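Local atomic coordinates of spike protein S1 (Bat coronavirus HKU9, PDB entry 5GYQ), a protein that probably attaches the virion to the host cell membrane by binding a host receptor, this chain being the putative receptor-binding domain of the spike. Residues Q18-R23 / A131-V136. Sequence-based numbering, arbitrary orientation.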
loop_
_atom_site.group_PDB
_atom_site.type_symbol
_atom_site.label_atom_id
_atom_site.label_comp_id
_atom_site.label_asym_id
_atom_site.label_seq_id
_atom_site.Cartn_x
_atom_site.Cartn_y
_atom_site.Cartn_z
ATOM N N GLN A 18 -1.491 7.156 8.296
ATOM C CA GLN A 18 -1.704 6.123 9.296
ATOM C C GLN A 18 -2.521 5.007 8.657
ATOM O O GLN A 18 -3.368 5.272 7.804
ATOM C CB GLN A 18 -2.420 6.693 10.522
ATOM C CG GLN A 18 -1.695 7.857 11.187
ATOM C CD GLN A 18 -0.393 7.441 11.853
ATOM O OE1 GLN A 18 -0.151 6.257 12.091
ATOM N NE2 GLN A 18 0.453 8.419 12.157
ATOM N N PRO A 19 -2.263 3.753 9.054
ATOM C CA PRO A 19 -2.949 2.613 8.436
ATOM C C PRO A 19 -4.466 2.668 8.592
ATOM O O PRO A 19 -5.181 2.145 7.734
ATOM C CB PRO A 19 -2.366 1.406 9.178
ATOM C CG PRO A 19 -1.780 1.954 10.428
ATOM C CD PRO A 19 -1.307 3.328 10.089
ATOM N N VAL A 20 -4.954 3.301 9.657
ATOM C CA VAL A 20 -6.395 3.427 9.846
ATOM C C VAL A 20 -7.010 4.271 8.720
ATOM O O VAL A 20 -8.174 4.088 8.366
ATOM C CB VAL A 20 -6.742 4.029 11.235
ATOM C CG1 VAL A 20 -6.264 5.471 11.355
ATOM C CG2 VAL A 20 -8.237 3.933 11.500
ATOM N N VAL A 21 -6.221 5.172 8.133
ATOM C CA VAL A 21 -6.691 5.957 6.989
ATOM C C VAL A 21 -5.796 5.789 5.758
ATOM O O VAL A 21 -5.405 6.774 5.129
ATOM C CB VAL A 21 -6.794 7.462 7.331
ATOM C CG1 VAL A 21 -8.018 7.723 8.178
ATOM C CG2 VAL A 21 -5.533 7.951 8.042
ATOM N N TRP A 22 -5.481 4.541 5.417
ATOM C CA TRP A 22 -4.658 4.233 4.247
ATOM C C TRP A 22 -5.269 4.803 2.972
ATOM O O TRP A 22 -6.494 4.925 2.866
ATOM C CB TRP A 22 -4.468 2.721 4.097
ATOM C CG TRP A 22 -5.746 1.934 3.900
ATOM C CD1 TRP A 22 -6.546 1.412 4.876
ATOM C CD2 TRP A 22 -6.351 1.566 2.650
ATOM N NE1 TRP A 22 -7.611 0.750 4.315
ATOM C CE2 TRP A 22 -7.515 0.829 2.950
ATOM C CE3 TRP A 22 -6.021 1.786 1.310
ATOM C CZ2 TRP A 22 -8.352 0.316 1.961
ATOM C CZ3 TRP A 22 -6.857 1.274 0.326
ATOM C CH2 TRP A 22 -8.007 0.548 0.659
ATOM N N ARG A 23 -4.428 5.146 2.000
ATOM C CA ARG A 23 -4.944 5.791 0.791
ATOM C C ARG A 23 -4.779 4.948 -0.467
ATOM O O ARG A 23 -3.781 4.262 -0.641
ATOM C CB ARG A 23 -4.272 7.150 0.593
ATOM C CG ARG A 23 -4.949 8.275 1.360
ATOM C CD ARG A 23 -3.931 9.262 1.898
ATOM N NE ARG A 23 -4.277 10.646 1.588
ATOM C CZ ARG A 23 -3.737 11.697 2.196
ATOM N NH1 ARG A 23 -2.837 11.518 3.154
ATOM N NH2 ARG A 23 -4.103 12.925 1.854
ATOM N N ALA A 131 -15.940 9.400 13.306
ATOM C CA ALA A 131 -15.797 9.609 14.747
ATOM C C ALA A 131 -14.820 8.596 15.357
ATOM O O ALA A 131 -13.902 8.957 16.119
ATOM C CB ALA A 131 -17.157 9.523 15.429
ATOM N N PHE A 132 -15.007 7.327 15.006
ATOM C CA PHE A 132 -14.133 6.268 15.506
ATOM C C PHE A 132 -12.698 6.474 15.036
ATOM O O PHE A 132 -11.754 6.345 15.821
ATOM C CB PHE A 132 -14.626 4.892 15.062
ATOM C CG PHE A 132 -13.667 3.780 15.385
ATOM C CD1 PHE A 132 -13.317 3.510 16.699
ATOM C CD2 PHE A 132 -13.104 3.016 14.377
ATOM C CE1 PHE A 132 -12.424 2.490 17.003
ATOM C CE2 PHE A 132 -12.215 1.996 14.674
ATOM C CZ PHE A 132 -11.877 1.735 15.990
ATOM N N ILE A 133 -12.550 6.793 13.751
ATOM C CA ILE A 133 -11.251 7.097 13.154
ATOM C C ILE A 133 -10.548 8.195 13.941
ATOM O O ILE A 133 -9.363 8.075 14.289
ATOM C CB ILE A 133 -11.404 7.526 11.682
ATOM C CG1 ILE A 133 -11.809 6.326 10.817
ATOM C CG2 ILE A 133 -10.114 8.148 11.160
ATOM C CD1 ILE A 133 -12.125 6.687 9.374
ATOM N N ASP A 134 -11.293 9.262 14.221
ATOM C CA ASP A 134 -10.794 10.356 15.048
ATOM C C ASP A 134 -10.339 9.856 16.418
ATOM O O ASP A 134 -9.307 10.305 16.923
ATOM C CB ASP A 134 -11.859 11.446 15.217
ATOM C CG ASP A 134 -12.133 12.207 13.926
ATOM O OD1 ASP A 134 -11.234 12.261 13.058
ATOM O OD2 ASP A 134 -13.248 12.756 13.778
ATOM N N THR A 135 -11.085 8.927 17.023
ATOM C CA THR A 135 -10.634 8.384 18.314
ATOM C C THR A 135 -9.337 7.584 18.180
ATOM O O THR A 135 -8.515 7.586 19.091
ATOM C CB THR A 135 -11.693 7.475 18.991
ATOM O OG1 THR A 135 -11.870 6.283 18.220
ATOM C CG2 THR A 135 -13.016 8.198 19.147
ATOM N N VAL A 136 -9.157 6.896 17.056
ATOM C CA VAL A 136 -7.935 6.113 16.849
ATOM C C VAL A 136 -6.718 7.036 16.690
ATOM O O VAL A 136 -5.669 6.862 17.343
ATOM C CB VAL A 136 -8.057 5.192 15.612
ATOM C CG1 VAL A 136 -6.736 4.502 15.319
ATOM C CG2 VAL A 136 -9.161 4.154 15.829
#
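Val21 and Ile133 make the closest approach between the 18-23 loop and helix 130-139: Val21 CG1 lies 3.7 Å from Ile133 CG2, methyl against methyl, the two side chains slanting across one another. Ile133 holds CG2 anti to its backbone N and CG1 anti to its carbonyl carbon (chi1 -71°), which sends the former branch to Val21 while the latter flanks Val20, with Val20 CG2 4.4 Å from Ile133 CG1. One helical turn on, Val136 brings a single methyl to Val20. Its CG1 sits 4.1 Å from Val20 CG1 and about as far from the branch carbon CB and from CG2, and the two side chains slide past each other in opposite directions. This valine pair is the buried part of the interface, although its methyls meet less closely than those at the partly exposed Val21-Ile133 side. No hydrogen bond crosses between the segments; the join is a small aliphatic one that buries 182 Å², both sides summed. Val136 CG2 turns instead to its own helix and lies 3.6 Å above the plane of the Phe132 ring, displaced toward its rim; Phe119 meets that ring edge-to-face. Within this putative receptor-binding domain, the contact joins helix 130-139 to the 3-10 turn and the residue after it, just before strand 23-27, an outermost strand of the five-stranded antiparallel sheet, while Pro19 and Trp22 pack against the adjoining strand 63-71.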